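Local atomic coordinates of dihydropteridine reductase (Dictyostelium discoideum, PDB entry 3ORF), a protein that reduces quinonoid dihydropteridine with NADH or NADPH, regenerating the tetrahydrobiopterin that aromatic amino acid hydroxylases are thought to need as cofactor. Residues 168-173 against 234-239; 138-143 against 183-188; 110-115 against 155-160. All coordinates share one frame; numbering follows the deposited sequence.

None of the three contacts is a surface one, but their depth differs. Contact 2 joins two central strands of the Rossmann sheet, its centre about 9 Å from that of the chain. The centres of contacts 1 and 2 are about 7 Å apart; in contact 1 the end of helix 156-172 meets the start of strand 236-242, the neighbour of 184-190 in the sheet. Contact 3 is more peripheral, about 17 Å from the chain's centre to its own, and uses the beginning of that same helix. Chemistry follows place: contact 2 rests on a backbone hydrogen-bond ladder, contact 1 on apolar packing plus one lysine bond, and contact 3 on helix packing with a bridging water. Contacts 2 and 3 both reach NAD; contacts 1 and 3 border the second subunit.

Contact 1: residues 168-173 against 234-239; sequences IIKDLA and GSLVKF
Ile169 and Lys170, near the C-terminal end of helix 156-172, pack on Gly234 and Leu236, where the chain enters strand 236-242 of the Rossmann sheet; this is helix-on-sheet packing of the alpha-beta-alpha sandwich. Ile169 comes first, and its side chain makes only apolar contacts here. Its CD1 lies 3.8 Å from Leu236 CD2, while its CG2, anti to the backbone N, lies 4.1 Å from Gly234 O, in the loop before the strand. Leu236 CD2 is also 4.1 Å from Ile169 CG2, and therefore touches both methyl groups of the isoleucine.

Lys170 lies alongside, crossing Leu236. Its chain is extended as far as CE, which passes Leu236 CG at 3.8 Å with the two side chains at about a right angle; a bend at the last torsion (chi4 -32°) then brings NZ to Gly234 O. The hydrogen bond from Lys170 NZ to Gly234 O, 2.9 Å long, has a C=O...N angle of 147° and a donor tilted 32° from the carbonyl plane. It joins the helix to the loop. An alanine here removes the ammonium group and most of the aliphatic chain, which would probably leave Gly234 O without this donor and open a gap beside Leu236 CG and CD1.

Asp171 OD2 is hydrogen-bonded to Thr152 OG1 of the second subunit, and Leu172 packs on Phe140 and Ser185 of the sheet. Ala173 closes the contact: its CB is 3.6 Å from Gly234 CA, and a beta-carbon on Gly234 would press tightly against that methyl.

Contact 2: residues 138-143 against 183-188; sequences GLFVLT and STSLGI. With NAD (nicotinamide-adenine-dinucleotide), chain E.
Leu142 O is gripped twice by the neighbouring strand: Ile188 N donates to it at 3.0 Å, in the carbonyl plane, and Gly187 CA adds a CA-H...O contact at 3.1 Å. The same doubling recurs down the ladder. Phe140 O takes Leu186 N at 3.0 Å with an N-H...O angle of 165°, together with the CA-H of Ser185, and Leu186 O in turn receives Leu142 N at 2.9 Å and the CA-H of Val141. Thr184 N to Gly138 O and Phe140 N to Thr184 O complete five backbone bonds. Each strand donates and accepts in turn, with Leu139 beside Thr184 and so on to Thr143 beside Ile188, which is the pattern of parallel strands; the short axes diverge by 27°.

On one face Leu139, Val141, Leu186 and Ile188 interlock. Leu139 CD1 meets Leu186 CD1 at 4.0 Å, the two side chains nearly perpendicular. Val141 CG1, anti to its own backbone N (chi1 178°), reaches diagonally past Leu186 to Ile188 CG2, also at 4.0 Å. Thr143 ends this row at the cofactor: its CG2, likewise anti to the backbone N, is the branch nearest NAD, with Thr143 CG2 3.9 Å from C1D of the nicotinamide ribose. Thr143 OG1 is hydrogen-bonded to Cys93 O.

The reverse face carries Phe140, Ser185 and Leu142, and the hydroxyl of Ser185 is hydrogen-bonded to Ile169 O. Helices 108-133 and 156-172 cover this face, with Trp223 of helix 213-225 across the other; strands 88-93 and 236-242 flank the pair in the sheet.

Contact 3: residues 110-115 against 155-160; sequences KSVKGM and MIAYGA. With NAD (nicotinamide-adenine-dinucleotide), chain E.
Helices 110-115 and 156-160 run side by side in the same sense, their short axes 8.6 Å apart and inclined by 27°, with Val112 and Ala157 CA atoms only 5.2 Å from each other. The small side chain of Ala157 is consistent with this closeness: its CB points into the facing helix, 3.7 Å from Ser111 OG and also against Val112 CA. No direct hydrogen bond crosses. Instead one water donates to Ser111 OG at 2.8 Å and accepts from Ala157 N at 3.0 Å, occupying an amide in the first turn of its helix; Ser111 OG is also hydrogen-bonded to Phe108 O.

Met115 continues the packing one turn on. Met115 CG, anti to the carbonyl carbon (chi1 -68°), lies 3.6 Å from Tyr158 N, and the bend at chi2 carries SD to the edge of the Tyr158 ring, 5.3 Å from the centroid and 81° off the normal, a Met-aromatic contact. Tyr158 CG is anti to the backbone N, and the ring leads out to NAD, where Tyr158 OH stands 3.1 Å from C5N of the nicotinamide; Trp98 meets the same ring edge-to-face.

Val112 also packs on Phe124 of the second subunit, consistent with the helix-mediated dimer interface common in short-chain dehydrogenases/reductases, and Tyr158, the predicted proton acceptor, occupies the tyrosine position of their Tyr-x-x-x-Lys active-site motif.

Contact 1: residues 168-173 against 234-239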
loop_
_atom_site.group_PDB
_atom_site.type_symbol
_atom_site.label_atom_id
_atom_site.label_comp_id
_atom_site.label_asym_id
_atom_site.label_seq_id
_atom_site.Cartn_x
_atom_site.Cartn_y
_atom_site.Cartn_z
ATOM N N ILE A 168 -7.310 -2.081 3.243
ATOM C CA ILE A 168 -7.337 -2.873 4.481
ATOM C C ILE A 168 -8.682 -2.738 5.215
ATOM O O ILE A 168 -9.332 -3.703 5.630
ATOM C CB ILE A 168 -6.199 -2.428 5.447
ATOM C CG1 ILE A 168 -4.841 -2.860 4.893
ATOM C CG2 ILE A 168 -6.386 -3.054 6.858
ATOM C CD1 ILE A 168 -3.631 -2.044 5.559
ATOM N N ILE A 169 -9.117 -1.494 5.331
ATOM C CA ILE A 169 -10.424 -1.213 5.786
ATOM C C ILE A 169 -11.486 -2.078 5.114
ATOM O O ILE A 169 -12.388 -2.637 5.794
ATOM C CB ILE A 169 -10.794 0.255 5.535
ATOM C CG1 ILE A 169 -9.913 1.141 6.421
ATOM C CG2 ILE A 169 -12.285 0.444 5.812
ATOM C CD1 ILE A 169 -9.901 2.679 5.876
ATOM N N LYS A 170 -11.397 -2.207 3.798
ATOM C CA LYS A 170 -12.430 -2.989 3.113
ATOM C C LYS A 170 -12.280 -4.488 3.389
ATOM O O LYS A 170 -13.276 -5.156 3.568
ATOM C CB LYS A 170 -12.455 -2.663 1.599
ATOM C CG LYS A 170 -13.297 -1.422 1.306
ATOM C CD LYS A 170 -12.866 -0.650 0.121
ATOM C CE LYS A 170 -13.682 0.683 -0.016
ATOM N NZ LYS A 170 -15.196 0.701 0.482
ATOM N N ASP A 171 -11.059 -4.981 3.515
ATOM C CA ASP A 171 -10.824 -6.389 3.763
ATOM C C ASP A 171 -11.333 -6.719 5.175
ATOM O O ASP A 171 -11.871 -7.782 5.394
ATOM C CB ASP A 171 -9.313 -6.761 3.674
ATOM C CG ASP A 171 -8.857 -7.131 2.230
ATOM O OD1 ASP A 171 -9.641 -6.927 1.238
ATOM O OD2 ASP A 171 -7.669 -7.565 2.070
ATOM N N LEU A 172 -11.183 -5.787 6.109
ATOM C CA LEU A 172 -11.614 -5.998 7.496
ATOM C C LEU A 172 -13.132 -5.909 7.680
ATOM O O LEU A 172 -13.626 -6.294 8.718
ATOM C CB LEU A 172 -10.891 -5.031 8.452
ATOM C CG LEU A 172 -9.396 -5.236 8.527
ATOM C CD1 LEU A 172 -8.736 -4.205 9.396
ATOM C CD2 LEU A 172 -9.077 -6.654 9.084
ATOM N N ALA A 173 -13.862 -5.358 6.695
ATOM C CA ALA A 173 -15.350 -5.405 6.679
ATOM C C ALA A 173 -15.892 -6.807 6.363
ATOM O O ALA A 173 -17.040 -7.079 6.588
ATOM C CB ALA A 173 -15.867 -4.455 5.607
ATOM N N GLY A 234 -17.325 -1.162 6.031
ATOM C CA GLY A 234 -16.379 -0.946 4.967
ATOM C C GLY A 234 -16.407 0.408 4.272
ATOM O O GLY A 234 -15.604 0.593 3.334
ATOM N N SER A 235 -17.356 1.296 4.597
ATOM C CA SER A 235 -17.381 2.631 3.926
ATOM C C SER A 235 -16.115 3.407 4.218
ATOM O O SER A 235 -15.581 3.419 5.374
ATOM C CB SER A 235 -18.508 3.488 4.493
ATOM O OG SER A 235 -19.722 2.826 4.198
ATOM N N LEU A 236 -15.670 4.139 3.223
ATOM C CA LEU A 236 -14.652 5.168 3.455
ATOM C C LEU A 236 -15.454 6.427 3.663
ATOM O O LEU A 236 -16.188 6.846 2.752
ATOM C CB LEU A 236 -13.815 5.315 2.170
ATOM C CG LEU A 236 -13.116 4.021 1.793
ATOM C CD1 LEU A 236 -12.205 4.214 0.532
ATOM C CD2 LEU A 236 -12.224 3.442 3.003
ATOM N N VAL A 237 -15.332 7.060 4.823
ATOM C CA VAL A 237 -16.153 8.217 5.095
ATOM C C VAL A 237 -15.355 9.534 4.946
ATOM O O VAL A 237 -14.519 9.891 5.829
ATOM C CB VAL A 237 -16.794 8.143 6.548
ATOM C CG1 VAL A 237 -17.870 9.266 6.753
ATOM C CG2 VAL A 237 -17.351 6.790 6.802
ATOM N N LYS A 238 -15.638 10.246 3.842
ATOM C CA LYS A 238 -15.008 11.531 3.543
ATOM C C LYS A 238 -15.659 12.637 4.373
ATOM O O LYS A 238 -16.866 12.631 4.561
ATOM C CB LYS A 238 -15.155 11.850 2.051
ATOM C CG LYS A 238 -14.348 13.068 1.541
ATOM C CD LYS A 238 -14.706 13.310 0.117
ATOM C CE LYS A 238 -14.158 14.674 -0.384
ATOM N NZ LYS A 238 -14.963 15.076 -1.566
ATOM N N PHE A 239 -14.881 13.588 4.866
ATOM C CA PHE A 239 -15.488 14.727 5.547
ATOM C C PHE A 239 -14.668 15.997 5.255
ATOM O O PHE A 239 -13.470 15.945 5.224
ATOM C CB PHE A 239 -15.647 14.488 7.088
ATOM C CG PHE A 239 -14.354 14.193 7.851
ATOM C CD1 PHE A 239 -13.706 15.201 8.555
ATOM C CD2 PHE A 239 -13.811 12.929 7.881
ATOM C CE1 PHE A 239 -12.580 14.940 9.291
ATOM C CE2 PHE A 239 -12.641 12.631 8.627
ATOM C CZ PHE A 239 -12.036 13.632 9.327
#

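Contact 2: residues 138-143 against 183-188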
loop_
_atom_site.group_PDB
_atom_site.type_symbol
_atom_site.label_atom_id
_atom_site.label_comp_id
_atom_site.label_asym_id
_atom_site.label_seq_id
_atom_site.Cartn_x
_atom_site.Cartn_y
_atom_site.Cartn_z
ATOM N N GLY A 138 -17.985 -4.506 18.008
ATOM C CA GLY A 138 -17.072 -3.338 18.166
ATOM C C GLY A 138 -16.954 -2.419 16.954
ATOM O O GLY A 138 -17.383 -2.762 15.829
ATOM N N LEU A 139 -16.351 -1.255 17.160
ATOM C CA LEU A 139 -16.173 -0.291 16.114
ATOM C C LEU A 139 -14.687 -0.202 15.845
ATOM O O LEU A 139 -13.860 -0.031 16.786
ATOM C CB LEU A 139 -16.626 1.075 16.579
ATOM C CG LEU A 139 -16.388 2.210 15.561
ATOM C CD1 LEU A 139 -17.233 1.933 14.321
ATOM C CD2 LEU A 139 -16.824 3.508 16.220
ATOM N N PHE A 140 -14.331 -0.303 14.576
ATOM C CA PHE A 140 -12.936 -0.319 14.230
ATOM C C PHE A 140 -12.658 0.739 13.159
ATOM O O PHE A 140 -13.153 0.628 12.022
ATOM C CB PHE A 140 -12.606 -1.704 13.686
ATOM C CG PHE A 140 -11.215 -1.839 13.189
ATOM C CD1 PHE A 140 -10.218 -2.356 14.021
ATOM C CD2 PHE A 140 -10.900 -1.493 11.890
ATOM C CE1 PHE A 140 -8.917 -2.526 13.532
ATOM C CE2 PHE A 140 -9.621 -1.640 11.425
ATOM C CZ PHE A 140 -8.627 -2.140 12.252
ATOM N N VAL A 141 -11.865 1.749 13.480
ATOM C CA VAL A 141 -11.698 2.827 12.519
ATOM C C VAL A 141 -10.290 3.105 12.160
ATOM O O VAL A 141 -9.532 3.371 13.048
ATOM C CB VAL A 141 -12.332 4.124 13.041
ATOM C CG1 VAL A 141 -12.129 5.298 12.041
ATOM C CG2 VAL A 141 -13.839 3.881 13.209
ATOM N N LEU A 142 -9.946 3.100 10.843
ATOM C CA LEU A 142 -8.645 3.595 10.410
ATOM C C LEU A 142 -8.770 4.993 9.787
ATOM O O LEU A 142 -9.756 5.299 9.099
ATOM C CB LEU A 142 -8.010 2.625 9.391
ATOM C CG LEU A 142 -7.835 1.163 9.808
ATOM C CD1 LEU A 142 -7.012 0.319 8.782
ATOM C CD2 LEU A 142 -7.087 1.211 11.152
ATOM N N THR A 143 -7.752 5.833 9.993
ATOM C CA THR A 143 -7.611 7.124 9.288
ATOM C C THR A 143 -6.993 6.928 7.876
ATOM O O THR A 143 -5.805 6.494 7.728
ATOM C CB THR A 143 -6.797 8.109 10.102
ATOM O OG1 THR A 143 -7.405 8.193 11.430
ATOM C CG2 THR A 143 -6.934 9.503 9.466
ATOM N N SER A 183 -18.724 -6.661 14.098
ATOM C CA SER A 183 -17.955 -5.441 14.127
ATOM C C SER A 183 -18.114 -4.673 12.831
ATOM O O SER A 183 -18.503 -5.227 11.830
ATOM C CB SER A 183 -16.486 -5.815 14.302
ATOM O OG SER A 183 -16.184 -6.611 13.197
ATOM N N THR A 184 -17.724 -3.413 12.836
ATOM C CA THR A 184 -17.889 -2.513 11.702
ATOM C C THR A 184 -16.510 -1.909 11.523
ATOM O O THR A 184 -15.959 -1.377 12.490
ATOM C CB THR A 184 -18.851 -1.370 12.050
ATOM O OG1 THR A 184 -20.168 -1.890 12.132
ATOM C CG2 THR A 184 -18.875 -0.292 10.958
ATOM N N SER A 185 -15.966 -2.051 10.315
ATOM C CA SER A 185 -14.674 -1.474 9.883
ATOM C C SER A 185 -15.005 -0.237 8.993
ATOM O O SER A 185 -15.757 -0.384 8.006
ATOM C CB SER A 185 -13.955 -2.526 9.056
ATOM O OG SER A 185 -12.764 -2.064 8.414
ATOM N N LEU A 186 -14.481 0.951 9.372
ATOM C CA LEU A 186 -14.655 2.221 8.652
ATOM C C LEU A 186 -13.301 2.913 8.443
ATOM O O LEU A 186 -12.333 2.701 9.187
ATOM C CB LEU A 186 -15.547 3.191 9.480
ATOM C CG LEU A 186 -16.943 2.639 9.755
ATOM C CD1 LEU A 186 -17.688 3.543 10.653
ATOM C CD2 LEU A 186 -17.689 2.342 8.416
ATOM N N GLY A 187 -13.249 3.773 7.438
ATOM C CA GLY A 187 -12.150 4.652 7.243
ATOM C C GLY A 187 -12.729 6.040 7.416
ATOM O O GLY A 187 -13.866 6.291 6.969
ATOM N N ILE A 188 -11.984 6.950 8.066
ATOM C CA ILE A 188 -12.369 8.375 8.055
ATOM C C ILE A 188 -11.336 9.044 7.214
ATOM O O ILE A 188 -10.134 8.738 7.340
ATOM C CB ILE A 188 -12.444 9.014 9.467
ATOM C CG1 ILE A 188 -11.155 8.791 10.226
ATOM C CG2 ILE A 188 -13.695 8.506 10.219
ATOM C CD1 ILE A 188 -11.201 9.307 11.640
HETATM P PA NAD E . 0.529 13.650 14.437
HETATM O O1A NAD E . 1.862 13.616 13.781
HETATM O O2A NAD E . 0.246 14.602 15.547
HETATM O O5B NAD E . 0.338 12.186 15.157
HETATM C C5B NAD E . 0.543 10.931 14.619
HETATM C C4B NAD E . 0.891 10.015 15.806
HETATM O O4B NAD E . 1.148 8.699 15.236
HETATM C C3B NAD E . 2.239 10.466 16.429
HETATM O O3B NAD E . 2.154 10.329 17.828
HETATM C C2B NAD E . 3.227 9.393 16.017
HETATM O O2B NAD E . 4.201 9.154 17.046
HETATM C C1B NAD E . 2.294 8.171 15.900
HETATM N N9A NAD E . 2.768 7.104 14.975
HETATM C C8A NAD E . 3.384 7.323 13.784
HETATM N N7A NAD E . 3.597 6.120 13.229
HETATM C C5A NAD E . 3.157 5.137 14.073
HETATM C C6A NAD E . 3.120 3.708 14.042
HETATM N N6A NAD E . 3.684 3.009 13.026
HETATM N N1A NAD E . 2.555 3.026 15.080
HETATM C C2A NAD E . 2.066 3.689 16.120
HETATM N N3A NAD E . 2.088 5.038 16.170
HETATM C C4A NAD E . 2.643 5.784 15.190
HETATM O O3 NAD E . -0.503 13.729 13.251
HETATM P PN NAD E . -1.977 14.163 13.245
HETATM O O1N NAD E . -1.920 15.564 12.719
HETATM O O2N NAD E . -2.731 13.761 14.505
HETATM O O5D NAD E . -2.644 13.279 12.059
HETATM C C5D NAD E . -3.393 12.083 12.311
HETATM C C4D NAD E . -3.704 11.356 10.988
HETATM O O4D NAD E . -4.164 12.315 9.998
HETATM C C3D NAD E . -2.543 10.617 10.313
HETATM O O3D NAD E . -3.028 9.254 10.044
HETATM C C2D NAD E . -2.324 11.363 8.989
HETATM O O2D NAD E . -1.838 10.397 8.042
HETATM C C1D NAD E . -3.805 11.706 8.718
HETATM N N1N NAD E . -4.473 12.489 7.582
HETATM C C2N NAD E . -4.578 13.949 7.513
HETATM C C3N NAD E . -5.260 14.518 6.382
HETATM C C7N NAD E . -5.467 16.044 6.173
HETATM O O7N NAD E . -5.271 16.545 5.050
HETATM N N7N NAD E . -5.927 16.702 7.258
HETATM C C4N NAD E . -5.832 13.682 5.392
HETATM C C5N NAD E . -5.749 12.288 5.495
HETATM C C6N NAD E . -5.083 11.712 6.565
#

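Contact 3: residues 110-115 against 155-160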
loop_
_atom_site.group_PDB
_atom_site.type_symbol
_atom_site.label_atom_id
_atom_site.label_comp_id
_atom_site.label_asym_id
_atom_site.label_seq_id
_atom_site.Cartn_x
_atom_site.Cartn_y
_atom_site.Cartn_z
ATOM N N LYS A 110 13.450 8.596 0.711
ATOM C CA LYS A 110 13.184 8.810 2.144
ATOM C C LYS A 110 11.650 8.795 2.442
ATOM O O LYS A 110 11.202 8.369 3.547
ATOM C CB LYS A 110 13.705 10.200 2.627
ATOM C CG LYS A 110 15.112 10.226 3.253
ATOM C CD LYS A 110 15.739 11.686 3.164
ATOM C CE LYS A 110 16.798 11.859 2.001
ATOM N NZ LYS A 110 16.642 13.153 1.165
ATOM N N SER A 111 10.885 9.397 1.506
ATOM C CA SER A 111 9.499 9.645 1.746
ATOM C C SER A 111 8.869 8.236 1.711
ATOM O O SER A 111 8.002 7.918 2.491
ATOM C CB SER A 111 8.937 10.620 0.707
ATOM O OG SER A 111 8.692 9.969 -0.537
ATOM N N VAL A 112 9.382 7.387 0.863
ATOM C CA VAL A 112 8.920 5.984 0.783
ATOM C C VAL A 112 9.034 5.304 2.138
ATOM O O VAL A 112 8.047 4.889 2.724
ATOM C CB VAL A 112 9.687 5.198 -0.230
ATOM C CG1 VAL A 112 9.431 3.626 -0.090
ATOM C CG2 VAL A 112 9.392 5.710 -1.646
ATOM N N LYS A 113 10.223 5.269 2.695
ATOM C CA LYS A 113 10.351 4.575 3.965
ATOM C C LYS A 113 9.572 5.275 5.123
ATOM O O LYS A 113 8.915 4.603 5.911
ATOM C CB LYS A 113 11.815 4.280 4.298
ATOM C CG LYS A 113 12.068 4.191 5.789
ATOM C CD LYS A 113 13.522 4.136 6.039
ATOM C CE LYS A 113 13.771 3.012 7.030
ATOM N NZ LYS A 113 13.981 3.721 8.325
ATOM N N GLY A 114 9.604 6.610 5.172
ATOM C CA GLY A 114 8.798 7.326 6.128
ATOM C C GLY A 114 7.304 6.965 6.085
ATOM O O GLY A 114 6.663 6.836 7.111
ATOM N N MET A 115 6.706 6.895 4.891
ATOM C CA MET A 115 5.233 6.749 4.781
ATOM C C MET A 115 4.894 5.271 5.056
ATOM O O MET A 115 3.876 4.987 5.645
ATOM C CB MET A 115 4.738 7.166 3.400
ATOM C CG MET A 115 4.867 8.746 3.050
ATOM S SD MET A 115 3.952 9.705 4.255
ATOM C CE MET A 115 5.230 9.912 5.545
ATOM N N MET A 155 2.876 13.344 -4.348
ATOM C CA MET A 155 3.069 12.780 -3.009
ATOM C C MET A 155 2.720 11.294 -3.083
ATOM O O MET A 155 1.841 10.753 -2.401
ATOM C CB MET A 155 2.195 13.481 -1.974
ATOM C CG MET A 155 0.737 13.536 -2.337
ATOM S SD MET A 155 -0.254 14.490 -1.141
ATOM C CE MET A 155 -0.311 16.130 -1.866
ATOM N N ILE A 156 3.501 10.648 -3.928
ATOM C CA ILE A 156 3.251 9.323 -4.358
ATOM C C ILE A 156 3.310 8.326 -3.179
ATOM O O ILE A 156 2.580 7.342 -3.142
ATOM C CB ILE A 156 4.337 8.985 -5.439
ATOM C CG1 ILE A 156 4.067 9.792 -6.706
ATOM C CG2 ILE A 156 4.362 7.487 -5.752
ATOM C CD1 ILE A 156 4.945 9.400 -7.859
ATOM N N ALA A 157 4.216 8.552 -2.247
ATOM C CA ALA A 157 4.388 7.559 -1.198
ATOM C C ALA A 157 3.263 7.643 -0.182
ATOM O O ALA A 157 2.693 6.613 0.305
ATOM C CB ALA A 157 5.740 7.767 -0.531
ATOM N N TYR A 158 2.873 8.861 0.109
ATOM C CA TYR A 158 1.703 9.087 0.999
ATOM C C TYR A 158 0.462 8.527 0.321
ATOM O O TYR A 158 -0.362 7.854 0.977
ATOM C CB TYR A 158 1.545 10.593 1.269
ATOM C CG TYR A 158 0.302 11.004 2.054
ATOM C CD1 TYR A 158 0.224 10.761 3.425
ATOM C CD2 TYR A 158 -0.758 11.652 1.417
ATOM C CE1 TYR A 158 -0.851 11.161 4.155
ATOM C CE2 TYR A 158 -1.920 12.058 2.168
ATOM C CZ TYR A 158 -1.926 11.820 3.498
ATOM O OH TYR A 158 -2.971 12.195 4.226
ATOM N N GLY A 159 0.283 8.820 -0.978
ATOM C CA GLY A 159 -0.989 8.404 -1.692
ATOM C C GLY A 159 -1.065 6.860 -1.736
ATOM O O GLY A 159 -2.092 6.239 -1.410
ATOM N N ALA A 160 0.063 6.224 -2.091
ATOM C CA ALA A 160 0.012 4.741 -2.193
ATOM C C ALA A 160 -0.208 4.049 -0.822
ATOM O O ALA A 160 -0.904 3.107 -0.768
ATOM C CB ALA A 160 1.222 4.196 -2.885
HETATM P PA NAD E . 0.529 13.650 14.437
HETATM O O1A NAD E . 1.862 13.616 13.781
HETATM O O2A NAD E . 0.246 14.602 15.547
HETATM O O5B NAD E . 0.338 12.186 15.157
HETATM C C5B NAD E . 0.543 10.931 14.619
HETATM C C4B NAD E . 0.891 10.015 15.806
HETATM O O4B NAD E . 1.148 8.699 15.236
HETATM C C3B NAD E . 2.239 10.466 16.429
HETATM O O3B NAD E . 2.154 10.329 17.828
HETATM C C2B NAD E . 3.227 9.393 16.017
HETATM O O2B NAD E . 4.201 9.154 17.046
HETATM C C1B NAD E . 2.294 8.171 15.900
HETATM N N9A NAD E . 2.768 7.104 14.975
HETATM C C8A NAD E . 3.384 7.323 13.784
HETATM N N7A NAD E . 3.597 6.120 13.229
HETATM C C5A NAD E . 3.157 5.137 14.073
HETATM C C6A NAD E . 3.120 3.708 14.042
HETATM N N6A NAD E . 3.684 3.009 13.026
HETATM N N1A NAD E . 2.555 3.026 15.080
HETATM C C2A NAD E . 2.066 3.689 16.120
HETATM N N3A NAD E . 2.088 5.038 16.170
HETATM C C4A NAD E . 2.643 5.784 15.190
HETATM O O3 NAD E . -0.503 13.729 13.251
HETATM P PN NAD E . -1.977 14.163 13.245
HETATM O O1N NAD E . -1.920 15.564 12.719
HETATM O O2N NAD E . -2.731 13.761 14.505
HETATM O O5D NAD E . -2.644 13.279 12.059
HETATM C C5D NAD E . -3.393 12.083 12.311
HETATM C C4D NAD E . -3.704 11.356 10.988
HETATM O O4D NAD E . -4.164 12.315 9.998
HETATM C C3D NAD E . -2.543 10.617 10.313
HETATM O O3D NAD E . -3.028 9.254 10.044
HETATM C C2D NAD E . -2.324 11.363 8.989
HETATM O O2D NAD E . -1.838 10.397 8.042
HETATM C C1D NAD E . -3.805 11.706 8.718
HETATM N N1N NAD E . -4.473 12.489 7.582
HETATM C C2N NAD E . -4.578 13.949 7.513
HETATM C C3N NAD E . -5.260 14.518 6.382
HETATM C C7N NAD E . -5.467 16.044 6.173
HETATM O O7N NAD E . -5.271 16.545 5.050
HETATM N N7N NAD E . -5.927 16.702 7.258
HETATM C C4N NAD E . -5.832 13.682 5.392
HETATM C C5N NAD E . -5.749 12.288 5.495
HETATM C C6N NAD E . -5.083 11.712 6.565
HETATM O O HOH W 1 6.460 10.518 -2.164
#